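Local coordinates for protein chitin deacetylase (Bombyx mori, PDB 5ZNT) that removes the N-acetyl groups from N-acetylglucosamine residues of chitin, using zinc as cofactor, to give chitosan and acetate, at residues N321-P324 and W325-K328; Y299-T302 and M303-I307; S113-T116 and V117-G121; F19-D23 and G24-P28. All blocks are in the same frame, centred on the assembly; numbering follows the deposited sequence.

Contact 1: residues N321-P324 and W325-K328; sequences NFEP and WREK
Phe322 turns its edge to one face of the Trp325 indole, a T-shaped (edge-to-face) pair with planes 73° apart and 4.9 Å between the centroids of the phenyl and the five-membered ring. The touching atom is Phe322 CD2, offset toward the rim of the indole and 3.7 Å from Trp325 CD1. One face of the phenyl is covered by its near neighbour Pro324, whose CD sits over the ring centre, while the Pro324 carbonyl carbon borders the edge of the indole. With CG opposite the backbone N (chi1 -168°), Phe322 swings its ring to the side where Trp325 lies. Beside the rings the backbone coils tightly: Arg326 N donates to Glu323 O at 2.9 Å, and weaker bonds run from Trp325 N to Phe322 O and from Glu327 N to Pro324 O. Arg326 CG packs 3.2 Å from Phe322 O, and its guanidinium continues to Lys320 O. The indole NH is spent on Gln305 O of helix 303-311; its ring lies against Trp309, and the phenyl against Asn312 and Arg314. What results is a run of overlapping beta turns, each closed from residue i to i+3, in the loop between helix 316-319 and strand 341-345.

Contact 2: residues Y299-T302 and M303-I307; sequences YFVT and MTQVI
A capping box formed by Thr302 and Gln305 starts helix 303-311, right where the chain leaves strand 298-300 of the parallel sheet. This is a strand-to-helix junction of the distorted beta/alpha barrel that forms the CE4 deacetylase domain of the longer protein. Thr302 is the N-cap: its OG1 accepts from Gln305 N at 3.0 Å. The hydroxyl reaches that NH because chi1 of 71° places OG1 between the backbone N and the carbonyl carbon. The reciprocal bond runs from Thr302 N to Gln305 OE1, also 3.0 Å and nearly straight at 164°, with the donor above the amide plane rather than in it. With chi1 at -79°, CG of Gln305 sits on the side of the backbone N, and the extended chain beyond it carries the carboxamide back to the N-cap; its NE2 makes a weak bond to Pro324 O. The first regular helical bond follows, Val306 N to Thr302 O at 3.1 Å. If Gln305 were an alanine, the carboxamide would be gone and the N of the buried Thr302 would probably lose its acceptor, leaving the cap held from one side only. Met303 N, at the first turn, is taken up by Thr75 OG1, and Thr304 OG1 by Glu97. A hydrophobic staple brackets the box, Val301 just before the cap meeting Val306 one turn into the helix. Their CG2 methyls touch at 3.8 Å with the side chains crossing at about a right angle, and Val301 CB also rests 3.3 Å from Gln305 OE1.

Contact 3: residues S113-T116 and V117-G121; sequences SNAT and VDDWG
After helix 109-113 the chain straightens at Ala115 and Thr116, then winds into helix 117-134, whose first-turn bond runs from Trp120 N to Thr116 O (3.0 Å, almost straight at 171°). Thr116 and Asp119 close a capping box over this end. Thr116 OG1, turned back over the helix start by chi1 of 60°, accepts from Asp119 N at 3.0 Å. In return Asp119 OD2 takes a weak bond from Thr116 N, 3.3 Å long. A carboxylate among the first NH groups of a helix would probably be favoured by the positive end of the helix dipole. Ala115 and Trp120 form the hydrophobic staple outside the box: Ala115 CB approaches Trp120 CD1 to 3.7 Å, coming obliquely to the indole. Beyond it, the indole packs on Trp112 and on Gln157 and Met160 of helix 154-163, so the helix start is tied to two neighbouring helices. Asn156 of helix 154-163 also donates to Ala115 O. A water at the edge of the indole, in its plane, joins Trp120 to Ala115, accepting from Trp120 NE1 at 2.9 Å and donating to Ala115 O at 2.8 Å.

Contact 4: residues F19-D23 and G24-P28; sequences FCSED and GTVIP
Asp23 OD1 is gripped twice by Thr25, by the hydroxyl OG1 at 2.6 Å and by the backbone N at 3.1 Å, and the second bond closes an Asx turn. Both donors come to OD1 from the same face of the carboxylate, above its plane. Chi1 of 62° swings the Thr25 hydroxyl round so that side chain and backbone converge on the one oxygen. With a valine in place of Thr25 the hydroxyl is lost, and the Asp23 carboxylate would keep the bond from the backbone NH but lose the shorter one, and would probably be freer to turn. Gly24, at the centre of the turn, has a positive phi of 76°, and a CB there would run into Asp23 O. Its N points back to Ser21, making weak bonds to Ser21 OG (2.8 Å, poorly directed) and to Ser21 O. Alongside, Ser21 CB packs against Val26 CG2 at 3.5 Å. A water joins the two limbs of the loop, 2.7 Å from Ser21 OG and donating to Val26 O. The Cys20-Cys8 disulfide ties the loop to the N-terminal segment, while Asn261, which donates to Thr25 O, and Val310 of helix 303-311, on which Phe19 and Pro28 both rest, join it to the rest of the fold. Phe19 and Pro28 close the open end of the loop with a CH-pi contact. Pro28 CG stands over one face of the Phe19 ring, 3.9 Å from its centroid and displaced toward the rim, while Val26 O lies in the ring plane, 3.3 Å from Phe19 CZ.

Contacts 1 and 2 form one cluster, their centres 10 Å apart. The indole of Trp325 bridges them: its CE3 packs 3.4 Å from Tyr299 CD2. Contact 4 comes within about 7 Å of contact 2 at the nearest atoms and rests on the C-terminal part of helix 303-311, whose first turn belongs to contact 2. Contact 3 repeats the capping box and staple of contact 2 on another helix; it and contact 1 lie on opposite sides of the chain's centre. Contacts 2 and 3 come nearest the active site: the side chains of Met303 and Trp120 lie about 13 and 12 Å from the zinc ion bound by Asp46, His101 and His105.

Contact 1: residues N321-P324 and W325-K328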
loop_
_atom_site.group_PDB
_atom_site.type_symbol
_atom_site.label_atom_id
_atom_site.label_comp_id
_atom_site.label_asym_id
_atom_site.label_seq_id
_atom_site.Cartn_x
_atom_site.Cartn_y
_atom_site.Cartn_z
ATOM N N ASN A 321 -17.887 13.919 -7.007
ATOM C CA ASN A 321 -17.843 14.972 -6.000
ATOM C C ASN A 321 -17.591 14.422 -4.601
ATOM O O ASN A 321 -17.809 15.128 -3.613
ATOM C CB ASN A 321 -19.133 15.803 -6.034
ATOM C CG ASN A 321 -20.379 14.943 -6.035
ATOM O OD1 ASN A 321 -20.671 14.248 -5.063
ATOM N ND2 ASN A 321 -21.104 14.958 -7.146
ATOM N N PHE A 322 -17.128 13.175 -4.502
ATOM C CA PHE A 322 -16.761 12.575 -3.221
ATOM C C PHE A 322 -15.544 13.300 -2.650
ATOM O O PHE A 322 -14.450 13.251 -3.228
ATOM C CB PHE A 322 -16.487 11.090 -3.432
ATOM C CG PHE A 322 -16.368 10.301 -2.166
ATOM C CD1 PHE A 322 -17.240 10.517 -1.107
ATOM C CD2 PHE A 322 -15.380 9.323 -2.036
ATOM C CE1 PHE A 322 -17.138 9.766 0.061
ATOM C CE2 PHE A 322 -15.272 8.566 -0.880
ATOM C CZ PHE A 322 -16.149 8.783 0.173
ATOM N N GLU A 323 -15.730 13.990 -1.524
ATOM C CA GLU A 323 -14.685 14.875 -1.014
ATOM C C GLU A 323 -13.391 14.161 -0.626
ATOM O O GLU A 323 -12.317 14.707 -0.933
ATOM C CB GLU A 323 -15.213 15.691 0.175
ATOM C CG GLU A 323 -16.121 16.851 -0.233
ATOM C CD GLU A 323 -15.521 17.715 -1.348
ATOM O OE1 GLU A 323 -14.329 18.102 -1.255
ATOM O OE2 GLU A 323 -16.244 18.000 -2.330
ATOM N N PRO A 324 -13.398 12.994 0.035
ATOM C CA PRO A 324 -12.104 12.363 0.367
ATOM C C PRO A 324 -11.252 12.090 -0.855
ATOM O O PRO A 324 -10.024 12.222 -0.786
ATOM C CB PRO A 324 -12.521 11.073 1.089
ATOM C CG PRO A 324 -13.866 11.425 1.714
ATOM C CD PRO A 324 -14.527 12.285 0.675
ATOM N N TRP A 325 -11.867 11.750 -1.989
ATOM C CA TRP A 325 -11.099 11.514 -3.205
ATOM C C TRP A 325 -10.609 12.800 -3.867
ATOM O O TRP A 325 -9.844 12.728 -4.842
ATOM C CB TRP A 325 -11.926 10.694 -4.192
ATOM C CG TRP A 325 -12.114 9.257 -3.777
ATOM C CD1 TRP A 325 -11.783 8.692 -2.579
ATOM C CD2 TRP A 325 -12.679 8.209 -4.571
ATOM N NE1 TRP A 325 -12.103 7.349 -2.583
ATOM C CE2 TRP A 325 -12.646 7.028 -3.796
ATOM C CE3 TRP A 325 -13.208 8.155 -5.860
ATOM C CZ2 TRP A 325 -13.116 5.812 -4.272
ATOM C CZ3 TRP A 325 -13.680 6.947 -6.327
ATOM C CH2 TRP A 325 -13.645 5.794 -5.532
ATOM N N ARG A 326 -11.025 13.967 -3.376
ATOM C CA ARG A 326 -10.590 15.243 -3.926
ATOM C C ARG A 326 -9.580 15.951 -3.031
ATOM O O ARG A 326 -9.153 17.057 -3.370
ATOM C CB ARG A 326 -11.800 16.163 -4.165
ATOM C CG ARG A 326 -12.947 15.525 -4.947
ATOM C CD ARG A 326 -14.013 16.553 -5.328
ATOM N NE ARG A 326 -13.366 17.660 -6.013
ATOM C CZ ARG A 326 -13.261 17.760 -7.334
ATOM N NH1 ARG A 326 -13.807 16.832 -8.122
ATOM N NH2 ARG A 326 -12.618 18.796 -7.860
ATOM N N GLU A 327 -9.202 15.365 -1.891
ATOM C CA GLU A 327 -8.154 15.968 -1.063
ATOM C C GLU A 327 -6.867 16.067 -1.874
ATOM O O GLU A 327 -6.494 15.126 -2.591
ATOM C CB GLU A 327 -7.915 15.159 0.218
ATOM C CG GLU A 327 -9.139 14.993 1.128
ATOM C CD GLU A 327 -8.922 13.926 2.213
ATOM O OE1 GLU A 327 -7.757 13.519 2.422
ATOM O OE2 GLU A 327 -9.914 13.482 2.844
ATOM N N LYS A 328 -6.214 17.222 -1.794
ATOM C CA LYS A 328 -5.015 17.495 -2.578
ATOM C C LYS A 328 -5.245 17.098 -4.035
ATOM O O LYS A 328 -4.504 16.314 -4.631
ATOM C CB LYS A 328 -3.795 16.793 -1.972
ATOM C CG LYS A 328 -3.458 17.314 -0.582
ATOM C CD LYS A 328 -2.196 16.691 -0.030
ATOM C CE LYS A 328 -2.470 15.963 1.268
ATOM N NZ LYS A 328 -1.194 15.623 1.960
#

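Contact 2: residues Y299-T302 and M303-I307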
loop_
_atom_site.group_PDB
_atom_site.type_symbol
_atom_site.label_atom_id
_atom_site.label_comp_id
_atom_site.label_asym_id
_atom_site.label_seq_id
_atom_site.Cartn_x
_atom_site.Cartn_y
_atom_site.Cartn_z
ATOM N N TYR A 299 -10.945 4.792 -11.042
ATOM C CA TYR A 299 -10.208 5.754 -10.218
ATOM C C TYR A 299 -8.934 5.112 -9.669
ATOM O O TYR A 299 -8.995 4.053 -9.036
ATOM C CB TYR A 299 -11.047 6.230 -9.031
ATOM C CG TYR A 299 -12.096 7.258 -9.370
ATOM C CD1 TYR A 299 -13.275 6.888 -10.027
ATOM C CD2 TYR A 299 -11.924 8.594 -9.016
ATOM C CE1 TYR A 299 -14.259 7.837 -10.331
ATOM C CE2 TYR A 299 -12.897 9.542 -9.310
ATOM C CZ TYR A 299 -14.056 9.153 -9.966
ATOM O OH TYR A 299 -15.012 10.099 -10.243
ATOM N N PHE A 300 -7.796 5.779 -9.883
ATOM C CA PHE A 300 -6.531 5.416 -9.234
ATOM C C PHE A 300 -6.447 6.197 -7.936
ATOM O O PHE A 300 -6.296 7.424 -7.955
ATOM C CB PHE A 300 -5.350 5.738 -10.143
ATOM C CG PHE A 300 -5.321 4.924 -11.404
ATOM C CD1 PHE A 300 -6.115 5.274 -12.485
ATOM C CD2 PHE A 300 -4.501 3.806 -11.510
ATOM C CE1 PHE A 300 -6.102 4.519 -13.647
ATOM C CE2 PHE A 300 -4.465 3.060 -12.687
ATOM C CZ PHE A 300 -5.277 3.409 -13.745
ATOM N N VAL A 301 -6.572 5.490 -6.807
ATOM C CA VAL A 301 -6.698 6.101 -5.494
ATOM C C VAL A 301 -5.695 5.483 -4.517
ATOM O O VAL A 301 -5.134 4.406 -4.751
ATOM C CB VAL A 301 -8.138 5.946 -4.950
ATOM C CG1 VAL A 301 -9.145 6.721 -5.841
ATOM C CG2 VAL A 301 -8.508 4.474 -4.895
ATOM N N THR A 302 -5.498 6.172 -3.393
ATOM C CA THR A 302 -4.675 5.626 -2.319
ATOM C C THR A 302 -5.426 4.527 -1.574
ATOM O O THR A 302 -6.644 4.362 -1.702
ATOM C CB THR A 302 -4.276 6.712 -1.329
ATOM O OG1 THR A 302 -5.426 7.116 -0.578
ATOM C CG2 THR A 302 -3.702 7.935 -2.046
ATOM N N MET A 303 -4.689 3.801 -0.734
ATOM C CA MET A 303 -5.318 2.771 0.095
ATOM C C MET A 303 -6.301 3.379 1.077
ATOM O O MET A 303 -7.398 2.850 1.283
ATOM C CB MET A 303 -4.256 1.985 0.856
ATOM C CG MET A 303 -3.174 1.451 -0.017
ATOM S SD MET A 303 -3.742 -0.064 -0.755
ATOM C CE MET A 303 -2.733 -1.177 0.099
ATOM N N THR A 304 -5.892 4.461 1.754
ATOM C CA THR A 304 -6.809 5.144 2.659
ATOM C C THR A 304 -8.077 5.566 1.923
ATOM O O THR A 304 -9.181 5.472 2.472
ATOM C CB THR A 304 -6.121 6.356 3.291
ATOM O OG1 THR A 304 -5.135 5.905 4.225
ATOM C CG2 THR A 304 -7.133 7.270 4.036
ATOM N N GLN A 305 -7.942 6.000 0.664
ATOM C CA GLN A 305 -9.116 6.418 -0.098
ATOM C C GLN A 305 -10.042 5.241 -0.413
ATOM O O GLN A 305 -11.261 5.432 -0.509
ATOM C CB GLN A 305 -8.677 7.132 -1.376
ATOM C CG GLN A 305 -8.264 8.562 -1.090
ATOM C CD GLN A 305 -7.588 9.251 -2.241
ATOM O OE1 GLN A 305 -7.214 8.629 -3.238
ATOM N NE2 GLN A 305 -7.443 10.565 -2.123
ATOM N N VAL A 306 -9.500 4.031 -0.573
ATOM C CA VAL A 306 -10.367 2.863 -0.714
ATOM C C VAL A 306 -11.208 2.688 0.544
ATOM O O VAL A 306 -12.435 2.541 0.478
ATOM C CB VAL A 306 -9.554 1.592 -1.022
ATOM C CG1 VAL A 306 -10.489 0.365 -1.033
ATOM C CG2 VAL A 306 -8.870 1.709 -2.359
ATOM N N ILE A 307 -10.558 2.723 1.711
ATOM C CA ILE A 307 -11.277 2.555 2.972
ATOM C C ILE A 307 -12.333 3.646 3.143
ATOM O O ILE A 307 -13.432 3.389 3.645
ATOM C CB ILE A 307 -10.282 2.532 4.153
ATOM C CG1 ILE A 307 -9.371 1.306 4.052
ATOM C CG2 ILE A 307 -11.021 2.557 5.503
ATOM C CD1 ILE A 307 -8.204 1.292 5.084
#

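Contact 3: residues S113-T116 and V117-G121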
loop_
_atom_site.group_PDB
_atom_site.type_symbol
_atom_site.label_atom_id
_atom_site.label_comp_id
_atom_site.label_asym_id
_atom_site.label_seq_id
_atom_site.Cartn_x
_atom_site.Cartn_y
_atom_site.Cartn_z
ATOM N N SER A 113 7.880 -13.496 11.116
ATOM C CA SER A 113 6.786 -14.424 11.376
ATOM C C SER A 113 6.711 -14.823 12.847
ATOM O O SER A 113 5.663 -15.307 13.289
ATOM C CB SER A 113 6.925 -15.657 10.474
ATOM O OG SER A 113 6.704 -15.318 9.104
ATOM N N ASN A 114 7.779 -14.582 13.615
ATOM C CA ASN A 114 7.868 -14.925 15.030
ATOM C C ASN A 114 8.120 -13.703 15.930
ATOM O O ASN A 114 8.470 -13.866 17.103
ATOM C CB ASN A 114 8.979 -15.962 15.228
ATOM C CG ASN A 114 8.766 -16.834 16.447
ATOM O OD1 ASN A 114 7.631 -17.050 16.879
ATOM N ND2 ASN A 114 9.860 -17.353 17.008
ATOM N N ALA A 115 7.941 -12.482 15.422
ATOM C CA ALA A 115 8.265 -11.295 16.205
ATOM C C ALA A 115 7.212 -11.019 17.270
ATOM O O ALA A 115 6.014 -11.220 17.059
ATOM C CB ALA A 115 8.408 -10.071 15.294
ATOM N N THR A 116 7.672 -10.525 18.419
ATOM C CA THR A 116 6.799 -10.084 19.502
ATOM C C THR A 116 6.015 -8.832 19.109
ATOM O O THR A 116 6.328 -8.145 18.129
ATOM C CB THR A 116 7.609 -9.740 20.755
ATOM O OG1 THR A 116 8.531 -8.688 20.428
ATOM C CG2 THR A 116 8.374 -10.956 21.273
ATOM N N VAL A 117 4.997 -8.527 19.920
ATOM C CA VAL A 117 4.260 -7.274 19.775
ATOM C C VAL A 117 5.214 -6.086 19.838
ATOM O O VAL A 117 5.109 -5.139 19.049
ATOM C CB VAL A 117 3.170 -7.183 20.858
ATOM C CG1 VAL A 117 2.569 -5.784 20.931
ATOM C CG2 VAL A 117 2.088 -8.235 20.592
ATOM N N ASP A 118 6.169 -6.126 20.770
ATOM C CA ASP A 118 7.095 -5.008 20.915
ATOM C C ASP A 118 8.009 -4.881 19.698
ATOM O O ASP A 118 8.288 -3.763 19.251
ATOM C CB ASP A 118 7.893 -5.165 22.207
ATOM C CG ASP A 118 8.868 -4.019 22.436
ATOM O OD1 ASP A 118 8.403 -2.868 22.604
ATOM O OD2 ASP A 118 10.095 -4.279 22.459
ATOM N N ASP A 119 8.480 -6.007 19.146
ATOM C CA ASP A 119 9.285 -5.968 17.927
ATOM C C ASP A 119 8.514 -5.304 16.785
ATOM O O ASP A 119 9.047 -4.444 16.074
ATOM C CB ASP A 119 9.690 -7.379 17.488
ATOM C CG ASP A 119 10.758 -8.032 18.373
ATOM O OD1 ASP A 119 11.607 -7.335 18.974
ATOM O OD2 ASP A 119 10.737 -9.286 18.434
ATOM N N TRP A 120 7.264 -5.728 16.574
ATOM C CA TRP A 120 6.441 -5.121 15.532
ATOM C C TRP A 120 6.276 -3.631 15.778
ATOM O O TRP A 120 6.302 -2.834 14.832
ATOM C CB TRP A 120 5.067 -5.802 15.469
ATOM C CG TRP A 120 5.098 -7.055 14.680
ATOM C CD1 TRP A 120 5.182 -8.346 15.165
ATOM C CD2 TRP A 120 5.068 -7.161 13.257
ATOM N NE1 TRP A 120 5.201 -9.241 14.120
ATOM C CE2 TRP A 120 5.149 -8.543 12.938
ATOM C CE3 TRP A 120 5.000 -6.221 12.213
ATOM C CZ2 TRP A 120 5.138 -9.005 11.623
ATOM C CZ3 TRP A 120 4.983 -6.683 10.906
ATOM C CH2 TRP A 120 5.049 -8.066 10.623
ATOM N N GLY A 121 6.088 -3.240 17.039
ATOM C CA GLY A 121 5.935 -1.830 17.362
ATOM C C GLY A 121 7.193 -1.036 17.067
ATOM O O GLY A 121 7.126 0.036 16.457
HETATM O O HOH W 1 5.166 -12.136 14.561
#

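Contact 4: residues F19-D23 and G24-P28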
loop_
_atom_site.group_PDB
_atom_site.type_symbol
_atom_site.label_atom_id
_atom_site.label_comp_id
_atom_site.label_asym_id
_atom_site.label_seq_id
_atom_site.Cartn_x
_atom_site.Cartn_y
_atom_site.Cartn_z
ATOM N N PHE A 19 -16.553 -3.989 8.099
ATOM C CA PHE A 19 -17.081 -4.540 6.869
ATOM C C PHE A 19 -16.590 -5.967 6.701
ATOM O O PHE A 19 -15.390 -6.239 6.803
ATOM C CB PHE A 19 -16.698 -3.701 5.639
ATOM C CG PHE A 19 -17.213 -4.286 4.370
ATOM C CD1 PHE A 19 -18.583 -4.344 4.132
ATOM C CD2 PHE A 19 -16.354 -4.845 3.448
ATOM C CE1 PHE A 19 -19.072 -4.915 2.979
ATOM C CE2 PHE A 19 -16.844 -5.417 2.282
ATOM C CZ PHE A 19 -18.202 -5.457 2.054
ATOM N N CYS A 20 -17.532 -6.878 6.459
ATOM C CA CYS A 20 -17.218 -8.265 6.171
ATOM C C CYS A 20 -18.347 -8.853 5.339
ATOM O O CYS A 20 -19.473 -8.352 5.335
ATOM C CB CYS A 20 -17.010 -9.095 7.449
ATOM S SG CYS A 20 -18.491 -9.358 8.483
ATOM N N SER A 21 -18.020 -9.918 4.621
ATOM C CA SER A 21 -19.006 -10.802 4.021
ATOM C C SER A 21 -18.514 -12.227 4.213
ATOM O O SER A 21 -17.372 -12.461 4.630
ATOM C CB SER A 21 -19.236 -10.477 2.542
ATOM O OG SER A 21 -18.147 -10.916 1.757
ATOM N N GLU A 22 -19.380 -13.198 3.905
ATOM C CA GLU A 22 -19.048 -14.580 4.238
ATOM C C GLU A 22 -17.823 -15.063 3.462
ATOM O O GLU A 22 -16.977 -15.779 4.009
ATOM C CB GLU A 22 -20.252 -15.496 3.996
ATOM C CG GLU A 22 -19.939 -16.981 4.169
ATOM C CD GLU A 22 -21.024 -17.899 3.606
ATOM O OE1 GLU A 22 -21.846 -17.423 2.790
ATOM O OE2 GLU A 22 -21.039 -19.103 3.967
ATOM N N ASP A 23 -17.692 -14.655 2.199
ATOM C CA ASP A 23 -16.519 -15.021 1.410
ATOM C C ASP A 23 -15.678 -13.823 0.962
ATOM O O ASP A 23 -14.756 -13.995 0.156
ATOM C CB ASP A 23 -16.937 -15.844 0.189
ATOM C CG ASP A 23 -17.854 -15.083 -0.748
ATOM O OD1 ASP A 23 -18.148 -13.891 -0.497
ATOM O OD2 ASP A 23 -18.303 -15.697 -1.736
ATOM N N GLY A 24 -15.962 -12.623 1.454
ATOM C CA GLY A 24 -15.145 -11.488 1.076
ATOM C C GLY A 24 -15.384 -10.945 -0.317
ATOM O O GLY A 24 -14.604 -10.098 -0.759
ATOM N N THR A 25 -16.439 -11.397 -1.031
ATOM C CA THR A 25 -16.699 -10.934 -2.393
ATOM C C THR A 25 -17.841 -9.936 -2.516
ATOM O O THR A 25 -18.019 -9.362 -3.595
ATOM C CB THR A 25 -16.997 -12.114 -3.335
ATOM O OG1 THR A 25 -18.180 -12.797 -2.895
ATOM C CG2 THR A 25 -15.834 -13.084 -3.375
ATOM N N VAL A 26 -18.601 -9.697 -1.458
ATOM C CA VAL A 26 -19.762 -8.814 -1.523
ATOM C C VAL A 26 -19.314 -7.357 -1.538
ATOM O O VAL A 26 -18.381 -6.963 -0.828
ATOM C CB VAL A 26 -20.711 -9.099 -0.347
ATOM C CG1 VAL A 26 -21.890 -8.111 -0.334
ATOM C CG2 VAL A 26 -21.179 -10.559 -0.386
ATOM N N ILE A 27 -19.992 -6.550 -2.346
ATOM C CA ILE A 27 -19.704 -5.127 -2.481
ATOM C C ILE A 27 -20.242 -4.373 -1.270
ATOM O O ILE A 27 -21.371 -4.639 -0.827
ATOM C CB ILE A 27 -20.289 -4.593 -3.798
ATOM C CG1 ILE A 27 -19.692 -5.348 -4.980
ATOM C CG2 ILE A 27 -20.091 -3.099 -3.921
ATOM C CD1 ILE A 27 -20.359 -5.009 -6.331
ATOM N N PRO A 28 -19.466 -3.453 -0.689
ATOM C CA PRO A 28 -19.989 -2.625 0.403
ATOM C C PRO A 28 -21.286 -1.927 0.016
ATOM O O PRO A 28 -21.480 -1.524 -1.133
ATOM C CB PRO A 28 -18.859 -1.618 0.657
ATOM C CG PRO A 28 -17.607 -2.372 0.241
ATOM C CD PRO A 28 -18.019 -3.252 -0.911
HETATM O O HOH W 2 -17.028 -8.527 1.029
#